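Local coordinates for Tat-secreted protein Rv2525c (Mycobacterium tuberculosis, PDB 4PMQ), which may act as a peptidoglycan hydrolase with glycosidase activity and hydrolyses p-nitrophenyl esters in vitro, preferring the butyrate, at residues A[170-182]-A[192-204]. Residues are numbered along the deposited sequence; the frame is centred on the assembly and turned at random.
Sequences YTHPAAHLHQVEI and VDVNQILKPQFGQ. With GOL (glycerol), chain E.
Backbone bonds join H178 N to Q196 O at 2.9 Å and Q196 N to H178 O at 2.8 Å, making a hydrogen-bonded pair of the antiparallel strands 177-181 and 192-197. L177 with I197 and Q179 with N195 form the non-hydrogen-bonded pairs on either side. V180 and E181 both face V194 in a classic beta bulge: V194 O takes V180 N at 2.9 Å and, weakly, E181 N. Next to the L177-I197 pair, H176 O receives L198 N at 2.8 Å.

Q179 and N195 run side by side, their amide planes 29° apart. Q179, extended beyond CG, has CG anti to the backbone N (chi1 -166°), which carries NE2 to glycerol O1 at 2.9 Å; its OE1 bonds Y141, and N195 OD1 bonds W160. Q179 NE2 and N195 ND2 both donate to D9 OD2, a shared acceptor. The glycerol, probably from the crystallisation liquor, is also held by Y31, Q67, S108 and Y141, and a tartrate lies near D193, consistent with a pocket here. Water links H178 ND1 to Q196 OE1, and H178 NE2 bonds N163. K199, bent at its last torsion, lays CD over one face of the H176 ring, and its NZ donates to P173 O at 2.9 Å; H176 ND1 is bonded by F159.

L198 CD1 meets T171 CG2 tip to tip at a tight 3.5 Å and also touches A175 CB, whereas L177 CD2 touches both I197 CG1 and F202 CB.

Strand 177-181 also pairs in parallel with strand 158-161, and strand 190-197 runs antiparallel to strand 6-9, so this antiparallel pair closes the curled sheet of a TIM-barrel-like, glycoside hydrolase-related fold. L177, I197 and F202 pack on L7 of strand 6-9, while H172 and A174 lie against helix 144-153.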
ATOM      1  N   TYR A 170       6.348 -10.719  15.193  1.00  8.29           N
ATOM      2  CA  TYR A 170       6.494 -11.592  14.024  1.00  8.01           C
ATOM      3  C   TYR A 170       6.583 -10.844  12.702  1.00 10.01           C
ATOM      4  O   TYR A 170       5.811  -9.924  12.446  1.00  9.23           O
ATOM      5  CB  TYR A 170       5.277 -12.542  13.954  1.00  9.27           C
ATOM      6  CG  TYR A 170       5.310 -13.549  12.817  1.00  8.51           C
ATOM      7  CD1 TYR A 170       6.221 -14.608  12.820  1.00 10.32           C
ATOM      8  CD2 TYR A 170       4.382 -13.491  11.782  1.00  8.84           C
ATOM      9  CE1 TYR A 170       6.212 -15.579  11.814  1.00  9.89           C
ATOM     10  CE2 TYR A 170       4.400 -14.419  10.739  1.00  9.62           C
ATOM     11  CZ  TYR A 170       5.304 -15.471  10.766  1.00  9.02           C
ATOM     12  OH  TYR A 170       5.262 -16.431   9.791  1.00  8.31           O
ATOM     13  N   THR A 171       7.450 -11.353  11.804  1.00  7.12           N
ATOM     14  CA  THR A 171       7.507 -10.855  10.442  1.00  7.43           C
ATOM     15  C   THR A 171       7.258 -12.063   9.532  1.00  9.63           C
ATOM     16  O   THR A 171       8.063 -13.003   9.561  1.00  7.54           O
ATOM     17  CB  THR A 171       8.847 -10.161  10.171  1.00 15.14           C
ATOM     18  OG1 THR A 171       8.964  -9.027  11.034  1.00 13.16           O
ATOM     19  CG2 THR A 171       8.966  -9.684   8.730  1.00 18.08           C
ATOM     20  N   HIS A 172       6.218 -12.003   8.653  1.00  7.13           N
ATOM     21  CA  HIS A 172       5.955 -13.130   7.751  1.00  6.68           C
ATOM     22  C   HIS A 172       7.133 -13.322   6.796  1.00  9.25           C
ATOM     23  O   HIS A 172       7.587 -12.332   6.235  1.00  7.73           O
ATOM     24  CB  HIS A 172       4.644 -12.926   6.951  1.00  7.30           C
ATOM     25  CG  HIS A 172       4.143 -14.183   6.321  1.00  9.80           C
ATOM     26  ND1 HIS A 172       4.741 -14.718   5.198  1.00 10.46           N
ATOM     27  CD2 HIS A 172       3.139 -15.002   6.711  1.00 10.97           C
ATOM     28  CE1 HIS A 172       4.089 -15.840   4.949  1.00  9.18           C
ATOM     29  NE2 HIS A 172       3.113 -16.040   5.821  1.00  9.38           N
ATOM     30  N   PRO A 173       7.642 -14.568   6.612  1.00  8.79           N
ATOM     31  CA  PRO A 173       8.805 -14.779   5.715  1.00  8.85           C
ATOM     32  C   PRO A 173       8.534 -14.432   4.248  1.00 11.91           C
ATOM     33  O   PRO A 173       9.490 -14.313   3.478  1.00 11.66           O
ATOM     34  CB  PRO A 173       9.120 -16.277   5.875  1.00 10.76           C
ATOM     35  CG  PRO A 173       7.867 -16.890   6.357  1.00 15.68           C
ATOM     36  CD  PRO A 173       7.219 -15.838   7.233  1.00 11.02           C
ATOM     37  N   ALA A 174       7.266 -14.304   3.841  1.00  9.82           N
ATOM     38  CA  ALA A 174       6.951 -13.947   2.446  1.00 10.27           C
ATOM     39  C   ALA A 174       6.839 -12.419   2.249  1.00 11.94           C
ATOM     40  O   ALA A 174       6.785 -11.962   1.103  1.00 10.71           O
ATOM     41  CB  ALA A 174       5.642 -14.601   2.014  1.00 10.93           C
ATOM     42  N   ALA A 175       6.773 -11.640   3.351  1.00  7.52           N
ATOM     43  CA  ALA A 175       6.547 -10.186   3.223  1.00  7.37           C
ATOM     44  C   ALA A 175       7.750  -9.456   2.619  1.00  9.96           C
ATOM     45  O   ALA A 175       8.915  -9.781   2.905  1.00  9.19           O
ATOM     46  CB  ALA A 175       6.199  -9.577   4.573  1.00  8.18           C
ATOM     47  N   HIS A 176       7.454  -8.479   1.742  1.00  5.63           N
ATOM     48  CA  HIS A 176       8.437  -7.613   1.098  1.00  4.75           C
ATOM     49  C   HIS A 176       8.659  -6.374   1.949  1.00  7.92           C
ATOM     50  O   HIS A 176       9.756  -5.824   1.969  1.00  7.91           O
ATOM     51  CB  HIS A 176       7.917  -7.209  -0.283  1.00  4.72           C
ATOM     52  CG  HIS A 176       7.747  -8.393  -1.182  1.00  7.54           C
ATOM     53  ND1 HIS A 176       6.649  -9.229  -1.072  1.00  8.45           N
ATOM     54  CD2 HIS A 176       8.613  -8.920  -2.077  1.00  9.57           C
ATOM     55  CE1 HIS A 176       6.833 -10.186  -1.964  1.00  8.62           C
ATOM     56  NE2 HIS A 176       8.015 -10.053  -2.586  1.00  9.74           N
ATOM     57  N   LEU A 177       7.593  -5.934   2.652  1.00  4.48           N
ATOM     58  CA  LEU A 177       7.556  -4.744   3.489  1.00  4.89           C
ATOM     59  C   LEU A 177       6.853  -5.065   4.777  1.00  6.78           C
ATOM     60  O   LEU A 177       5.959  -5.913   4.765  1.00  5.37           O
ATOM     61  CB  LEU A 177       6.782  -3.626   2.771  1.00  5.19           C
ATOM     62  CG  LEU A 177       7.314  -3.255   1.385  1.00  8.18           C
ATOM     63  CD1 LEU A 177       6.365  -2.311   0.633  1.00  7.35           C
ATOM     64  CD2 LEU A 177       8.713  -2.638   1.461  1.00  5.55           C
ATOM     65  N   HIS A 178       7.201  -4.370   5.861  1.00  5.70           N
ATOM     66  CA  HIS A 178       6.516  -4.578   7.154  1.00  5.74           C
ATOM     67  C   HIS A 178       6.266  -3.235   7.854  1.00  8.66           C
ATOM     68  O   HIS A 178       7.205  -2.510   8.138  1.00  9.36           O
ATOM     69  CB  HIS A 178       7.330  -5.525   8.058  1.00  6.00           C
ATOM     70  CG  HIS A 178       6.749  -5.816   9.406  1.00  8.43           C
ATOM     71  ND1 HIS A 178       7.533  -6.344  10.407  1.00 10.27           N
ATOM     72  CD2 HIS A 178       5.469  -5.720   9.858  1.00 10.98           C
ATOM     73  CE1 HIS A 178       6.733  -6.514  11.453  1.00 10.96           C
ATOM     74  NE2 HIS A 178       5.487  -6.129  11.185  1.00 11.10           N
ATOM     75  N   GLN A 179       5.002  -2.922   8.129  1.00  6.21           N
ATOM     76  CA  GLN A 179       4.633  -1.705   8.845  1.00  5.77           C
ATOM     77  C   GLN A 179       4.931  -1.962  10.321  1.00  9.93           C
ATOM     78  O   GLN A 179       4.300  -2.843  10.922  1.00 10.33           O
ATOM     79  CB  GLN A 179       3.166  -1.379   8.590  1.00  7.24           C
ATOM     80  CG  GLN A 179       2.806   0.043   9.025  1.00 11.54           C
ATOM     81  CD  GLN A 179       1.387   0.323   8.634  1.00 16.22           C
ATOM     82  OE1 GLN A 179       0.480  -0.406   9.024  1.00  9.34           O
ATOM     83  NE2 GLN A 179       1.158   1.410   7.888  1.00 11.07           N
ATOM     84  N   VAL A 180       5.946  -1.261  10.863  1.00  8.22           N
ATOM     85  CA  VAL A 180       6.396  -1.492  12.250  1.00  9.29           C
ATOM     86  C   VAL A 180       6.017  -0.382  13.231  1.00 14.10           C
ATOM     87  O   VAL A 180       6.179  -0.586  14.428  1.00 12.53           O
ATOM     88  CB  VAL A 180       7.924  -1.770  12.326  1.00 12.75           C
ATOM     89  CG1 VAL A 180       8.254  -3.056  11.580  1.00 12.73           C
ATOM     90  CG2 VAL A 180       8.753  -0.597  11.779  1.00 11.80           C
ATOM     91  N   GLU A 181       5.545   0.780  12.759  1.00 10.68           N
ATOM     92  CA  GLU A 181       5.192   1.885  13.671  1.00 10.67           C
ATOM     93  C   GLU A 181       4.098   2.708  13.048  1.00 14.57           C
ATOM     94  O   GLU A 181       4.212   3.076  11.885  1.00 10.95           O
ATOM     95  CB  GLU A 181       6.436   2.747  13.897  1.00 12.68           C
ATOM     96  CG  GLU A 181       6.410   3.632  15.111  1.00 28.17           C
ATOM     97  CD  GLU A 181       7.563   4.618  15.118  1.00 53.20           C
ATOM     98  OE1 GLU A 181       8.569   4.358  15.817  1.00 59.09           O
ATOM     99  OE2 GLU A 181       7.461   5.650  14.416  1.00 37.94           O
ATOM    100  N   ILE A 182       3.037   2.985  13.813  1.00 13.84           N
ATOM    101  CA  ILE A 182       1.900   3.778  13.353  1.00 15.38           C
ATOM    102  C   ILE A 182       1.866   5.111  14.078  1.00 21.35           C
ATOM    103  O   ILE A 182       1.852   5.133  15.313  1.00 20.73           O
ATOM    104  CB  ILE A 182       0.562   3.015  13.587  1.00 20.55           C
ATOM    105  CG1 ILE A 182       0.511   1.710  12.801  1.00 21.94           C
ATOM    106  CG2 ILE A 182      -0.670   3.914  13.314  1.00 21.99           C
ATOM    107  CD1 ILE A 182       0.528   1.859  11.411  1.00 22.46           C
ATOM    108  N   VAL A 192       3.434  10.209  10.158  1.00  7.35           N
ATOM    109  CA  VAL A 192       3.860   9.144   9.243  1.00  6.73           C
ATOM    110  C   VAL A 192       3.891   7.811   9.968  1.00 10.22           C
ATOM    111  O   VAL A 192       4.054   7.769  11.192  1.00  9.80           O
ATOM    112  CB  VAL A 192       5.244   9.412   8.567  1.00  8.72           C
ATOM    113  CG1 VAL A 192       5.235  10.704   7.754  1.00  8.86           C
ATOM    114  CG2 VAL A 192       6.404   9.397   9.579  1.00  8.36           C
ATOM    115  N   ASP A 193       3.743   6.744   9.192  1.00  7.86           N
ATOM    116  CA  ASP A 193       3.948   5.364   9.603  1.00  7.52           C
ATOM    117  C   ASP A 193       5.287   4.918   9.072  1.00 11.74           C
ATOM    118  O   ASP A 193       5.713   5.365   7.993  1.00 10.47           O
ATOM    119  CB  ASP A 193       2.829   4.440   9.093  1.00  8.54           C
ATOM    120  CG  ASP A 193       1.423   4.938   9.407  1.00 10.90           C
ATOM    121  OD1 ASP A 193       1.206   5.432  10.547  1.00 12.64           O
ATOM    122  OD2 ASP A 193       0.531   4.764   8.551  1.00 16.13           O
ATOM    123  N   VAL A 194       5.930   4.005   9.781  1.00  8.21           N
ATOM    124  CA  VAL A 194       7.253   3.528   9.409  1.00  8.00           C
ATOM    125  C   VAL A 194       7.171   2.101   8.925  1.00  9.73           C
ATOM    126  O   VAL A 194       6.564   1.251   9.591  1.00  8.18           O
ATOM    127  CB  VAL A 194       8.251   3.667  10.581  1.00 12.65           C
ATOM    128  CG1 VAL A 194       9.624   3.152  10.186  1.00 11.44           C
ATOM    129  CG2 VAL A 194       8.346   5.122  11.052  1.00 13.52           C
ATOM    130  N   ASN A 195       7.816   1.833   7.772  1.00  7.59           N
ATOM    131  CA  ASN A 195       7.815   0.500   7.183  1.00  6.45           C
ATOM    132  C   ASN A 195       9.235   0.048   6.953  1.00  9.77           C
ATOM    133  O   ASN A 195      10.043   0.829   6.422  1.00  9.89           O
ATOM    134  CB  ASN A 195       7.040   0.488   5.859  1.00  6.29           C
ATOM    135  CG  ASN A 195       5.644   1.025   6.049  1.00  9.25           C
ATOM    136  OD1 ASN A 195       4.765   0.294   6.497  1.00  8.02           O
ATOM    137  ND2 ASN A 195       5.453   2.328   5.836  1.00  7.09           N
ATOM    138  N   GLN A 196       9.526  -1.222   7.255  1.00  6.67           N
ATOM    139  CA  GLN A 196      10.841  -1.834   6.995  1.00  7.36           C
ATOM    140  C   GLN A 196      10.807  -2.602   5.682  1.00 11.07           C
ATOM    141  O   GLN A 196       9.855  -3.334   5.411  1.00  8.94           O
ATOM    142  CB  GLN A 196      11.207  -2.789   8.135  1.00  9.13           C
ATOM    143  CG  GLN A 196      11.503  -2.039   9.429  1.00 19.61           C
ATOM    144  CD  GLN A 196      12.086  -2.900  10.529  1.00 38.61           C
ATOM    145  OE1 GLN A 196      11.877  -4.122  10.606  1.00 36.53           O
ATOM    146  NE2 GLN A 196      12.803  -2.254  11.432  1.00 26.43           N
ATOM    147  N   ILE A 197      11.843  -2.432   4.868  1.00  6.98           N
ATOM    148  CA  ILE A 197      12.030  -3.180   3.631  1.00  7.36           C
ATOM    149  C   ILE A 197      12.692  -4.528   4.011  1.00 10.94           C
ATOM    150  O   ILE A 197      13.734  -4.548   4.698  1.00 10.36           O
ATOM    151  CB  ILE A 197      12.901  -2.373   2.639  1.00  9.86           C
ATOM    152  CG1 ILE A 197      12.227  -1.034   2.255  1.00  8.39           C
ATOM    153  CG2 ILE A 197      13.250  -3.238   1.409  1.00  8.63           C
ATOM    154  CD1 ILE A 197      13.253  -0.059   1.557  1.00  8.57           C
ATOM    155  N   LEU A 198      12.112  -5.633   3.537  1.00  6.85           N
ATOM    156  CA  LEU A 198      12.598  -6.968   3.875  1.00  7.02           C
ATOM    157  C   LEU A 198      13.233  -7.725   2.732  1.00  9.31           C
ATOM    158  O   LEU A 198      13.981  -8.686   2.969  1.00  9.60           O
ATOM    159  CB  LEU A 198      11.422  -7.801   4.373  1.00  7.72           C
ATOM    160  CG  LEU A 198      10.701  -7.212   5.609  1.00 12.69           C
ATOM    161  CD1 LEU A 198       9.361  -7.862   5.783  1.00 14.44           C
ATOM    162  CD2 LEU A 198      11.585  -7.301   6.862  1.00 15.46           C
ATOM    163  N   LYS A 199      12.846  -7.376   1.503  1.00  7.02           N
ATOM    164  CA  LYS A 199      13.356  -8.054   0.311  1.00  7.43           C
ATOM    165  C   LYS A 199      13.857  -7.003  -0.690  1.00  8.55           C
ATOM    166  O   LYS A 199      13.287  -5.898  -0.762  1.00  9.13           O
ATOM    167  CB  LYS A 199      12.272  -8.949  -0.308  1.00 10.99           C
ATOM    168  CG  LYS A 199      11.810 -10.071   0.636  1.00 12.82           C
ATOM    169  CD  LYS A 199      10.791 -11.016   0.010  1.00 14.23           C
ATOM    170  CE  LYS A 199      10.246 -12.030   1.023  1.00 23.87           C
ATOM    171  NZ  LYS A 199      11.283 -12.906   1.614  1.00 28.87           N
ATOM    172  N   PRO A 200      14.910  -7.331  -1.463  1.00  7.44           N
ATOM    173  CA  PRO A 200      15.490  -6.310  -2.367  1.00  7.89           C
ATOM    174  C   PRO A 200      14.558  -5.846  -3.486  1.00 10.48           C
ATOM    175  O   PRO A 200      14.650  -4.686  -3.887  1.00 10.82           O
ATOM    176  CB  PRO A 200      16.757  -6.965  -2.920  1.00  9.13           C
ATOM    177  CG  PRO A 200      16.617  -8.460  -2.638  1.00 14.07           C
ATOM    178  CD  PRO A 200      15.727  -8.569  -1.413  1.00  9.30           C
ATOM    179  N   GLN A 201      13.673  -6.737  -3.977  1.00  7.72           N
ATOM    180  CA  GLN A 201      12.653  -6.386  -4.976  1.00  7.44           C
ATOM    181  C   GLN A 201      11.326  -6.258  -4.218  1.00  8.41           C
ATOM    182  O   GLN A 201      10.710  -7.279  -3.889  1.00  7.81           O
ATOM    183  CB  GLN A 201      12.569  -7.413  -6.111  1.00  8.36           C
ATOM    184  CG  GLN A 201      13.769  -7.322  -7.072  1.00 10.94           C
ATOM    185  CD  GLN A 201      13.754  -6.003  -7.824  1.00 16.59           C
ATOM    186  OE1 GLN A 201      12.717  -5.567  -8.331  1.00 16.50           O
ATOM    187  NE2 GLN A 201      14.900  -5.361  -7.918  1.00 16.98           N
ATOM    188  N   PHE A 202      10.931  -5.033  -3.860  1.00  5.18           N
ATOM    189  CA  PHE A 202       9.786  -4.828  -2.963  1.00  5.43           C
ATOM    190  C   PHE A 202       8.665  -4.015  -3.599  1.00  8.00           C
ATOM    191  O   PHE A 202       7.752  -3.625  -2.885  1.00  6.09           O
ATOM    192  CB  PHE A 202      10.255  -4.152  -1.656  1.00  7.34           C
ATOM    193  CG  PHE A 202      11.033  -2.868  -1.850  1.00  6.26           C
ATOM    194  CD1 PHE A 202      10.379  -1.638  -1.920  1.00  7.51           C
ATOM    195  CD2 PHE A 202      12.425  -2.882  -1.938  1.00  6.83           C
ATOM    196  CE1 PHE A 202      11.109  -0.442  -2.077  1.00  7.47           C
ATOM    197  CE2 PHE A 202      13.149  -1.690  -2.064  1.00  9.64           C
ATOM    198  CZ  PHE A 202      12.488  -0.480  -2.147  1.00  7.35           C
ATOM    199  N   GLY A 203       8.754  -3.744  -4.908  1.00  5.48           N
ATOM    200  CA  GLY A 203       7.691  -3.018  -5.587  1.00  6.43           C
ATOM    201  C   GLY A 203       8.036  -1.583  -5.927  1.00 10.46           C
ATOM    202  O   GLY A 203       7.162  -0.818  -6.346  1.00  8.94           O
ATOM    203  N   GLN A 204       9.324  -1.214  -5.763  1.00  7.20           N
ATOM    204  CA  GLN A 204       9.806   0.119  -6.084  1.00  7.30           C
ATOM    205  C   GLN A 204       9.554   0.453  -7.540  1.00  8.59           C
ATOM    206  O   GLN A 204       9.672  -0.410  -8.413  1.00  8.63           O
ATOM    207  CB  GLN A 204      11.311   0.264  -5.785  1.00  8.01           C
ATOM    208  CG  GLN A 204      12.263  -0.679  -6.584  1.00  5.91           C
ATOM    209  CD  GLN A 204      12.586  -1.921  -5.781  1.00 12.58           C
ATOM    210  OE1 GLN A 204      11.685  -2.600  -5.272  1.00  7.88           O
ATOM    211  NE2 GLN A 204      13.871  -2.282  -5.692  1.00 10.68           N
TER
HETATM  212  C1  GOL E 304      -1.124   2.288   5.493  1.00 24.28           C
HETATM  213  O1  GOL E 304      -1.412   2.409   6.877  1.00 21.06           O
HETATM  214  C2  GOL E 304      -2.355   1.824   4.753  1.00 27.07           C
HETATM  215  O2  GOL E 304      -3.382   2.818   4.857  1.00 22.33           O
HETATM  216  C3  GOL E 304      -1.976   1.583   3.310  1.00 30.46           C
HETATM  217  O3  GOL E 304      -3.099   1.669   2.449  1.00 33.09           O
HETATM  218  O   HOH W   1      10.217  -6.247  10.013  1.00 14.95           O
HETATM  219  O   HOH W   2       5.152   6.083  13.012  1.00 20.56           O